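TbpB (Actinobacillus pleuropneumoniae, PDB 3HOL) probably binds host transferrin at the bacterial surface, as the lipoprotein component of a receptor that helps the bacterium acquire iron. Local coordinates at residues N41-I46 with N133-E138; G55-V60 with Y104-S109; E113-Q118 with V177-K182; G444-S449 with V470-G475. All blocks are in the same frame, centred on the assembly; numbering follows the deposited sequence.

Interaction 1: N41-I46 with N133-E138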
# COMPACT_ATOMS: atom_id res chain seq x y z
N ASN A 41 27.48 -28.78 1.25
CA ASN A 41 26.17 -28.35 1.78
C ASN A 41 25.14 -28.78 0.80
O ASN A 41 24.84 -28.02 -0.12
CB ASN A 41 26.02 -26.83 1.84
CG ASN A 41 26.82 -26.19 2.92
OD1 ASN A 41 27.46 -25.15 2.68
ND2 ASN A 41 26.78 -26.74 4.15
N LYS A 42 24.61 -29.98 0.96
CA LYS A 42 23.79 -30.61 -0.05
C LYS A 42 22.35 -30.12 -0.10
O LYS A 42 21.69 -30.29 -1.10
CB LYS A 42 23.79 -32.11 0.14
CG LYS A 42 25.18 -32.74 0.12
CD LYS A 42 25.02 -34.21 -0.05
CE LYS A 42 26.34 -34.94 0.01
NZ LYS A 42 26.04 -36.29 -0.52
N LYS A 43 21.85 -29.57 1.01
CA LYS A 43 20.50 -28.97 1.04
C LYS A 43 20.63 -27.45 1.28
O LYS A 43 21.25 -27.01 2.26
CB LYS A 43 19.63 -29.66 2.11
CG LYS A 43 18.12 -29.51 1.94
CD LYS A 43 17.36 -30.39 2.96
CE LYS A 43 15.93 -29.90 3.19
NZ LYS A 43 15.97 -28.66 4.01
N VAL A 44 20.11 -26.66 0.35
CA VAL A 44 20.10 -25.21 0.50
C VAL A 44 18.66 -24.72 0.20
O VAL A 44 18.11 -24.97 -0.89
CB VAL A 44 21.15 -24.51 -0.39
CG1 VAL A 44 20.98 -22.96 -0.40
CG2 VAL A 44 22.60 -24.88 0.05
N ASP A 45 18.08 -24.06 1.20
CA ASP A 45 16.64 -23.75 1.18
C ASP A 45 16.39 -22.36 0.62
O ASP A 45 17.33 -21.59 0.45
CB ASP A 45 16.08 -23.83 2.62
CG ASP A 45 15.97 -25.27 3.12
OD1 ASP A 45 15.91 -26.22 2.33
OD2 ASP A 45 15.99 -25.44 4.34
N ILE A 46 15.12 -22.03 0.36
CA ILE A 46 14.75 -20.65 0.06
C ILE A 46 15.21 -19.79 1.23
O ILE A 46 14.89 -20.11 2.38
CB ILE A 46 13.22 -20.53 -0.15
CG1 ILE A 46 12.74 -21.50 -1.26
CG2 ILE A 46 12.79 -19.09 -0.49
CD1 ILE A 46 13.27 -21.14 -2.65
N ASN A 133 18.55 -29.60 -3.47
CA ASN A 133 18.76 -30.76 -2.57
C ASN A 133 19.46 -31.86 -3.30
O ASN A 133 18.84 -32.59 -4.09
CB ASN A 133 17.46 -31.31 -1.99
CG ASN A 133 17.68 -32.18 -0.75
OD1 ASN A 133 18.76 -32.75 -0.58
ND2 ASN A 133 16.64 -32.29 0.12
N LEU A 134 20.75 -32.00 -2.99
CA LEU A 134 21.61 -33.02 -3.60
C LEU A 134 21.59 -34.35 -2.86
O LEU A 134 22.19 -35.33 -3.34
CB LEU A 134 23.05 -32.52 -3.64
CG LEU A 134 23.52 -31.87 -4.94
CD1 LEU A 134 24.86 -31.18 -4.70
CD2 LEU A 134 23.63 -32.88 -6.06
N ASN A 135 20.93 -34.39 -1.71
CA ASN A 135 20.88 -35.62 -0.92
C ASN A 135 20.26 -36.81 -1.65
O ASN A 135 19.11 -36.75 -2.11
CB ASN A 135 20.16 -35.37 0.40
CG ASN A 135 20.96 -34.48 1.32
OD1 ASN A 135 22.12 -34.75 1.63
ND2 ASN A 135 20.35 -33.38 1.73
N ASN A 136 21.04 -37.89 -1.76
CA ASN A 136 20.56 -39.13 -2.40
C ASN A 136 19.24 -39.61 -1.86
O ASN A 136 18.43 -40.15 -2.59
CB ASN A 136 21.59 -40.26 -2.27
CG ASN A 136 22.53 -40.35 -3.49
OD1 ASN A 136 22.41 -39.57 -4.46
ND2 ASN A 136 23.47 -41.30 -3.45
N GLU A 137 19.02 -39.40 -0.56
CA GLU A 137 17.81 -39.83 0.11
C GLU A 137 16.58 -39.11 -0.47
O GLU A 137 15.52 -39.73 -0.60
CB GLU A 137 17.93 -39.53 1.62
CG GLU A 137 16.97 -40.29 2.53
CD GLU A 137 15.51 -39.85 2.39
OE1 GLU A 137 15.25 -38.64 2.17
OE2 GLU A 137 14.62 -40.73 2.48
N GLU A 138 16.74 -37.83 -0.83
CA GLU A 138 15.61 -37.01 -1.28
C GLU A 138 14.94 -37.57 -2.53
O GLU A 138 13.72 -37.43 -2.68
CB GLU A 138 16.03 -35.55 -1.49
CG GLU A 138 14.88 -34.58 -1.85
CD GLU A 138 13.81 -34.44 -0.76
OE1 GLU A 138 14.02 -34.89 0.39
OE2 GLU A 138 12.74 -33.89 -1.06
O HOH W 1 23.38 -37.80 -0.12
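A single antiparallel bridge, the non-hydrogen-bonded pair Lys-43 with Asn-133, joins the short strand 43-44 to the end of strand 119-133, and an Asx turn begins directly at it. The CA atoms of this pair are 4.4 Å apart. One residue further, Leu-134 N donates to Lys-42 O at 2.7 Å, nearly straight at 175°, and the same oxygen receives a CA-H...O contact from Asn-133 CA. In the Asx turn, Asn-133 OD1 takes the backbone N of Asn-135 at 2.9 Å, with a second bond from Asn-135 ND2 that links the two side-chain amides, though weakly. Lys-43 crosses obliquely over Asn-133, its CD 3.5 Å from ND2. Its one bend, at chi4 (-74°), carries NZ to a salt bridge with Asp-45 OD1 at 3.0 Å. Lys-42 runs extended past Asn-135, CD 3.4 Å from OD1, and its NZ reaches a water that also accepts from Asn-136 N. At this surface site Asp-45 OD1 also bonds Asn-131 ND2, and Val-44 pairs by backbone with Ala-132, which continues the edge strand 43-44 along strand 119-133 of the N-lobe barrel.

Interaction 2: G55-V60 with Y104-S109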
# COMPACT_ATOMS: atom_id res chain seq x y z
N GLY A 55 8.34 0.08 -8.37
CA GLY A 55 7.10 -0.41 -9.01
C GLY A 55 7.05 -0.35 -10.53
O GLY A 55 6.00 -0.64 -11.12
N ASN A 56 8.17 0.00 -11.18
CA ASN A 56 8.18 0.13 -12.65
C ASN A 56 8.22 -1.26 -13.24
O ASN A 56 9.18 -2.00 -13.02
CB ASN A 56 9.38 0.99 -13.14
CG ASN A 56 9.51 1.08 -14.69
OD1 ASN A 56 8.78 0.44 -15.47
ND2 ASN A 56 10.45 1.93 -15.14
N LEU A 57 7.19 -1.60 -14.02
CA LEU A 57 7.05 -2.93 -14.59
C LEU A 57 8.07 -3.27 -15.68
O LEU A 57 8.28 -4.44 -15.99
CB LEU A 57 5.63 -3.15 -15.11
CG LEU A 57 4.53 -2.88 -14.05
CD1 LEU A 57 3.20 -3.27 -14.67
CD2 LEU A 57 4.75 -3.66 -12.70
N ASP A 58 8.70 -2.25 -16.24
CA ASP A 58 9.69 -2.46 -17.27
C ASP A 58 11.04 -2.80 -16.71
O ASP A 58 11.90 -3.29 -17.44
CB ASP A 58 9.77 -1.23 -18.17
CG ASP A 58 8.58 -1.15 -19.08
OD1 ASP A 58 8.22 -2.18 -19.67
OD2 ASP A 58 7.96 -0.08 -19.16
N ASP A 59 11.26 -2.51 -15.43
CA ASP A 59 12.50 -2.93 -14.79
C ASP A 59 12.35 -4.29 -14.07
O ASP A 59 11.68 -4.38 -13.03
CB ASP A 59 12.95 -1.90 -13.78
CG ASP A 59 13.21 -0.53 -14.40
OD1 ASP A 59 13.52 -0.43 -15.61
OD2 ASP A 59 13.11 0.45 -13.64
N VAL A 60 13.02 -5.31 -14.59
CA VAL A 60 13.02 -6.61 -13.95
C VAL A 60 14.16 -6.65 -12.92
O VAL A 60 15.25 -6.14 -13.20
CB VAL A 60 13.15 -7.69 -15.03
CG1 VAL A 60 13.03 -9.04 -14.46
CG2 VAL A 60 12.00 -7.51 -16.05
N TYR A 104 10.41 -13.42 -8.96
CA TYR A 104 9.89 -12.18 -8.33
C TYR A 104 8.42 -11.90 -8.66
O TYR A 104 7.84 -12.46 -9.62
CB TYR A 104 10.74 -11.00 -8.80
CG TYR A 104 10.45 -10.65 -10.25
CD1 TYR A 104 9.53 -9.63 -10.57
CD2 TYR A 104 11.03 -11.37 -11.29
CE1 TYR A 104 9.21 -9.35 -11.89
CE2 TYR A 104 10.74 -11.07 -12.60
CZ TYR A 104 9.80 -10.08 -12.88
OH TYR A 104 9.49 -9.77 -14.18
N TYR A 105 7.80 -11.05 -7.85
CA TYR A 105 6.62 -10.29 -8.33
C TYR A 105 6.80 -8.86 -7.93
O TYR A 105 7.48 -8.57 -6.93
CB TYR A 105 5.31 -10.82 -7.75
CG TYR A 105 4.96 -10.33 -6.33
CD1 TYR A 105 4.16 -9.19 -6.12
CD2 TYR A 105 5.38 -11.05 -5.20
CE1 TYR A 105 3.83 -8.73 -4.81
CE2 TYR A 105 5.03 -10.64 -3.88
CZ TYR A 105 4.23 -9.47 -3.72
OH TYR A 105 3.90 -9.04 -2.47
N LYS A 106 6.12 -7.96 -8.65
CA LYS A 106 6.00 -6.59 -8.21
C LYS A 106 4.74 -5.95 -8.77
O LYS A 106 4.09 -6.50 -9.68
CB LYS A 106 7.23 -5.78 -8.66
CG LYS A 106 7.38 -5.78 -10.22
CD LYS A 106 8.21 -4.61 -10.73
CE LYS A 106 9.66 -4.75 -10.44
NZ LYS A 106 10.40 -3.47 -10.78
N GLY A 107 4.40 -4.80 -8.19
CA GLY A 107 3.26 -3.99 -8.65
C GLY A 107 3.44 -2.52 -8.33
O GLY A 107 4.27 -2.15 -7.48
N ASN A 108 2.64 -1.67 -8.97
CA ASN A 108 2.59 -0.28 -8.56
C ASN A 108 1.14 0.13 -8.38
O ASN A 108 0.23 -0.61 -8.78
CB ASN A 108 3.25 0.63 -9.62
CG ASN A 108 2.59 0.51 -10.98
OD1 ASN A 108 1.46 0.92 -11.17
ND2 ASN A 108 3.32 -0.08 -11.95
N SER A 109 0.92 1.29 -7.78
CA SER A 109 -0.43 1.80 -7.50
C SER A 109 -1.28 0.86 -6.61
O SER A 109 -2.37 0.45 -7.02
CB SER A 109 -1.14 2.13 -8.83
OG SER A 109 -2.43 2.65 -8.54
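The Tyr-104 ring meets Val-60 obliquely: Val-60 CG1 lies 3.6 Å from Tyr-104 CE2, and the two side chains cross at about a right angle. The other flat group, the Asn-108 amide, holds Gly-55 O almost in its own plane (6° out), with ND2 donating to that oxygen at 2.9 Å; the Leu-57 side chain crosses that of Asn-108 at about a right angle, its CG 3.7 Å from ND2. Both flat groups come from strand 101-107 and the residue just past it, in a five-stranded antiparallel sheet consistent with the N-lobe handle domain; the loop against them holds a type I beta turn, Asn-56 to Asp-59. An Asx turn overlaps it, Asn-56 OD1 accepting from Asp-58 N. Lys-106 bends at chi3 (73°), which swings CE round toward the turn. The ammonium is gripped by carbonyls: it donates to Asp-59 O at 2.7 Å, in the carbonyl plane, to Asn-56 O, and to Asn-54 O. The Asp-59 carboxylate is instead held by Asn-54 ND2. Asn-56 O serves two donors: Asp-59 N, closing the turn at 3.2 Å, and Lys-106 NZ at 2.9 Å reach it from opposite faces of its plane.

Interaction 3: E113-Q118 with V177-K182; sequences ELPVNQ and VDFATK
Pro-115 lies over one face of the Phe-179 ring, its own ring tilted against it, and carries most of the contact. Its CD sits 3.7 Å from the ring centroid and only 8° off the ring normal, a CH-pi contact over the centre of that face, while its CG is 3.6 Å from CE1 and its CB is 3.6 Å from CD1. On the opposite face, from Phe-179's own segment, lies Val-177 CG1, also over the centre, so the phenyl ring lies between Pro-115 CD and Val-177 CG1. Chi1 of -73° sets CG beside the Phe-179 backbone N. Pro-115 O comes to 3.2 Å from Phe-179 CB. Gln-118 O stands at the ring edge, in plane. The Leu-114 side chain crosses that of Phe-179 at about a right angle, CB 4.1 Å from Phe-179 CD2, and its CD1 packs against Lys-182 NZ. Phe-179 also meets Phe-238, with planes at about 50°, and Tyr-122 and Ile-202 of the N-lobe barrel. The contact joins the end of barrel strand 171-178 to strand 113-115, which pairs with strand 272-282 of the next sheet. Its chemistry is chiefly apolar: polar groups are bridged across it by one water, which donates to Asn-117 O at 2.8 Å and to Asp-178 OD1 at 2.6 Å, which implies that the fit rests largely on packing.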
# COMPACT_ATOMS: atom_id res chain seq x y z
N GLU A 113 -9.25 1.90 -3.74
CA GLU A 113 -10.65 1.51 -3.78
C GLU A 113 -10.73 0.04 -4.15
O GLU A 113 -9.89 -0.47 -4.92
CB GLU A 113 -11.43 2.35 -4.79
CG GLU A 113 -11.32 3.85 -4.57
CD GLU A 113 -12.30 4.70 -5.45
OE1 GLU A 113 -13.07 4.15 -6.27
OE2 GLU A 113 -12.30 5.92 -5.29
N LEU A 114 -11.73 -0.65 -3.59
CA LEU A 114 -12.05 -2.03 -3.93
C LEU A 114 -13.48 -2.14 -4.49
O LEU A 114 -14.35 -1.33 -4.11
CB LEU A 114 -11.97 -2.89 -2.64
CG LEU A 114 -10.62 -2.95 -1.89
CD1 LEU A 114 -10.79 -3.94 -0.73
CD2 LEU A 114 -9.53 -3.46 -2.81
N PRO A 115 -13.73 -3.16 -5.34
CA PRO A 115 -15.10 -3.47 -5.78
C PRO A 115 -15.98 -3.67 -4.55
O PRO A 115 -15.51 -4.16 -3.50
CB PRO A 115 -14.93 -4.75 -6.59
CG PRO A 115 -13.48 -4.66 -7.13
CD PRO A 115 -12.72 -3.99 -6.04
N VAL A 116 -17.22 -3.20 -4.65
CA VAL A 116 -18.16 -3.23 -3.51
C VAL A 116 -18.70 -4.63 -3.25
O VAL A 116 -18.67 -5.12 -2.13
CB VAL A 116 -19.39 -2.27 -3.72
CG1 VAL A 116 -20.20 -2.20 -2.43
CG2 VAL A 116 -18.91 -0.89 -4.05
N ASN A 117 -19.19 -5.29 -4.28
CA ASN A 117 -19.78 -6.58 -4.03
C ASN A 117 -19.71 -7.58 -5.18
O ASN A 117 -20.15 -8.71 -5.00
CB ASN A 117 -21.23 -6.41 -3.54
CG ASN A 117 -22.12 -5.71 -4.55
OD1 ASN A 117 -23.33 -5.92 -4.59
ND2 ASN A 117 -21.52 -4.86 -5.38
N GLN A 118 -19.16 -7.18 -6.33
CA GLN A 118 -19.14 -8.06 -7.52
C GLN A 118 -18.18 -9.22 -7.26
O GLN A 118 -17.10 -8.98 -6.71
CB GLN A 118 -18.68 -7.30 -8.77
CG GLN A 118 -18.97 -7.99 -10.10
CD GLN A 118 -18.76 -7.08 -11.33
OE1 GLN A 118 -19.03 -5.87 -11.30
NE2 GLN A 118 -18.29 -7.67 -12.40
N VAL A 177 -12.49 -13.67 -6.12
CA VAL A 177 -12.52 -12.78 -4.96
C VAL A 177 -13.97 -12.34 -4.71
O VAL A 177 -14.63 -11.76 -5.58
CB VAL A 177 -11.60 -11.54 -5.11
CG1 VAL A 177 -11.67 -10.64 -3.83
CG2 VAL A 177 -10.12 -12.01 -5.35
N ASP A 178 -14.44 -12.61 -3.49
CA ASP A 178 -15.73 -12.10 -3.04
C ASP A 178 -15.45 -10.88 -2.19
O ASP A 178 -15.06 -11.00 -1.02
CB ASP A 178 -16.50 -13.17 -2.25
CG ASP A 178 -17.96 -12.74 -1.91
OD1 ASP A 178 -18.26 -11.53 -1.87
OD2 ASP A 178 -18.80 -13.64 -1.68
N PHE A 179 -15.58 -9.68 -2.78
CA PHE A 179 -15.25 -8.47 -2.04
C PHE A 179 -16.24 -8.19 -0.89
O PHE A 179 -15.90 -7.51 0.10
CB PHE A 179 -15.09 -7.27 -3.00
CG PHE A 179 -13.79 -7.33 -3.82
CD1 PHE A 179 -13.78 -7.87 -5.12
CD2 PHE A 179 -12.59 -6.88 -3.27
CE1 PHE A 179 -12.56 -7.93 -5.88
CE2 PHE A 179 -11.38 -6.93 -4.00
CZ PHE A 179 -11.35 -7.48 -5.29
N ALA A 180 -17.46 -8.74 -1.02
CA ALA A 180 -18.46 -8.56 0.03
C ALA A 180 -18.04 -9.26 1.30
O ALA A 180 -18.29 -8.71 2.38
CB ALA A 180 -19.89 -9.05 -0.44
N THR A 181 -17.40 -10.42 1.19
CA THR A 181 -16.94 -11.13 2.37
C THR A 181 -15.43 -10.98 2.69
O THR A 181 -14.96 -11.48 3.71
CB THR A 181 -17.26 -12.60 2.25
OG1 THR A 181 -16.65 -13.11 1.07
CG2 THR A 181 -18.77 -12.81 2.13
N LYS A 182 -14.69 -10.29 1.81
CA LYS A 182 -13.23 -10.15 1.91
C LYS A 182 -12.53 -11.52 1.94
O LYS A 182 -11.60 -11.76 2.74
CB LYS A 182 -12.84 -9.25 3.09
CG LYS A 182 -13.29 -7.79 2.83
CD LYS A 182 -12.68 -6.80 3.84
CE LYS A 182 -13.18 -5.37 3.62
NZ LYS A 182 -12.53 -4.66 2.44
O HOH W 2 -20.34 -10.97 -3.34

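Interaction 4: G444-S449 with V470-G475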
# COMPACT_ATOMS: atom_id res chain seq x y z
N GLY A 444 -17.11 18.53 -0.99
CA GLY A 444 -17.80 19.79 -0.95
C GLY A 444 -16.83 20.88 -1.28
O GLY A 444 -15.95 20.68 -2.11
N LYS A 445 -16.98 22.02 -0.61
CA LYS A 445 -16.30 23.25 -0.99
C LYS A 445 -15.76 23.97 0.24
O LYS A 445 -16.40 23.98 1.31
CB LYS A 445 -17.29 24.21 -1.67
CG LYS A 445 -17.89 23.73 -2.97
CD LYS A 445 -16.82 23.65 -4.06
CE LYS A 445 -17.44 23.23 -5.40
NZ LYS A 445 -16.37 22.58 -6.17
N ALA A 446 -14.59 24.58 0.08
CA ALA A 446 -14.04 25.46 1.10
C ALA A 446 -14.07 26.90 0.61
O ALA A 446 -13.92 27.15 -0.60
CB ALA A 446 -12.65 25.06 1.44
N LYS A 447 -14.26 27.85 1.53
CA LYS A 447 -14.22 29.28 1.20
C LYS A 447 -13.79 30.10 2.41
O LYS A 447 -13.80 29.62 3.55
CB LYS A 447 -15.61 29.75 0.75
CG LYS A 447 -16.67 29.55 1.82
CD LYS A 447 -18.03 30.05 1.40
CE LYS A 447 -18.24 31.45 1.95
NZ LYS A 447 -19.62 31.88 1.71
N THR A 448 -13.43 31.35 2.14
CA THR A 448 -13.22 32.31 3.22
C THR A 448 -14.51 33.07 3.40
O THR A 448 -15.46 32.93 2.59
CB THR A 448 -12.12 33.34 2.86
OG1 THR A 448 -12.51 34.04 1.68
CG2 THR A 448 -10.79 32.65 2.59
N SER A 449 -14.57 33.88 4.44
CA SER A 449 -15.62 34.89 4.60
C SER A 449 -15.66 35.83 3.37
O SER A 449 -14.76 35.77 2.47
CB SER A 449 -15.35 35.70 5.87
OG SER A 449 -14.13 36.45 5.74
N VAL A 470 -13.48 26.23 -3.56
CA VAL A 470 -12.30 25.33 -3.51
C VAL A 470 -12.74 23.93 -3.14
O VAL A 470 -13.39 23.73 -2.12
CB VAL A 470 -11.25 25.83 -2.52
CG1 VAL A 470 -10.05 24.90 -2.46
CG2 VAL A 470 -10.82 27.24 -2.93
N ALA A 471 -12.39 22.96 -3.98
CA ALA A 471 -12.80 21.58 -3.77
C ALA A 471 -12.21 21.06 -2.46
O ALA A 471 -11.03 21.27 -2.17
CB ALA A 471 -12.39 20.69 -4.95
N VAL A 472 -13.06 20.44 -1.65
CA VAL A 472 -12.60 19.78 -0.44
C VAL A 472 -13.09 18.37 -0.54
O VAL A 472 -14.24 18.15 -0.94
CB VAL A 472 -13.23 20.38 0.86
CG1 VAL A 472 -12.57 19.75 2.12
CG2 VAL A 472 -13.07 21.85 0.88
N SER A 473 -12.27 17.42 -0.14
CA SER A 473 -12.75 16.04 -0.05
C SER A 473 -12.05 15.33 1.11
O SER A 473 -10.96 15.73 1.52
CB SER A 473 -12.54 15.33 -1.37
OG SER A 473 -11.16 15.11 -1.56
N GLY A 474 -12.69 14.29 1.64
CA GLY A 474 -12.15 13.58 2.78
C GLY A 474 -12.98 12.37 3.16
O GLY A 474 -13.82 11.91 2.38
N GLY A 475 -12.71 11.82 4.33
CA GLY A 475 -13.40 10.63 4.73
C GLY A 475 -13.58 10.46 6.22
O GLY A 475 -13.04 11.23 7.02
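Val-472 and Ala-446 make the tight part of this contact. The methyl CG2 of Val-472 comes to 3.3 Å from Ala-446 CB, shorter than usual van der Waals contact between carbons, and lies 3.2 Å from Ala-446 N as well. CG1 is anti to the Val-472 backbone N and CG2 stands beside it, turned toward the partner strand. Val-470 shares this face, its CB 4.3 Å from Ala-446 CB; both valines are buried and also touch Phe-488 of the next strand, 483-492. Two hydrogen-bonded pairs fix the register: at Ala-446 with Val-470, Ala-446 N donates to Val-470 O at 2.6 Å and Val-470 N returns a bond to Ala-446 O at 3.1 Å, both in the carbonyl planes. Gly-444 N donates to Val-472 O, and Val-472 N to Gly-444 O, each at 2.9 Å, but Val-472 N sits above the carbonyl plane of Gly-444, 48° out of it. Strands 441-447 and 470-477 are successive antiparallel strands of the C-lobe barrel, and the segments 444-447 and 470-475 run at 125° to each other, consistent with the twist and curl of a barrel sheet. The opposite face is looser. There Lys-445 and Ala-471 form the non-hydrogen-bonded pair, both exposed. The lysine chain bends at chi2 (-68°), folding CD back over the partner strand to 3.9 Å from Val-470 O, while NZ only approaches Ala-471 CA. Beyond Val-472 the ladder continues along strand 441-447, Gly-474 pairing with Phe-442, while Ser-473 pairs with Gln-487 on strand 483-492.

The four contacts are spread over both lobes of the chain. Interactions 1 and 3 both reach the N-lobe barrel sheet, about 43 Å apart between centres, and their segments alternate along the chain, since 113-118 lies between 41-46 and 133-138, and 177-182 follows 133-138. Interaction 2 falls wholly within the span between the segments of interaction 1 and belongs to the separate five-stranded sheet; it closes just before interaction 3 opens. The centres of interactions 2 and 3 are about 24 Å apart. Interaction 4 comes last, in the C-lobe barrel, its centre about 63 Å from that of interaction 1 and on the other side of the chain's centre. Interaction 3, its nearest atoms about 10 Å from interaction 4, marks where the N-lobe barrel meets the following sheet.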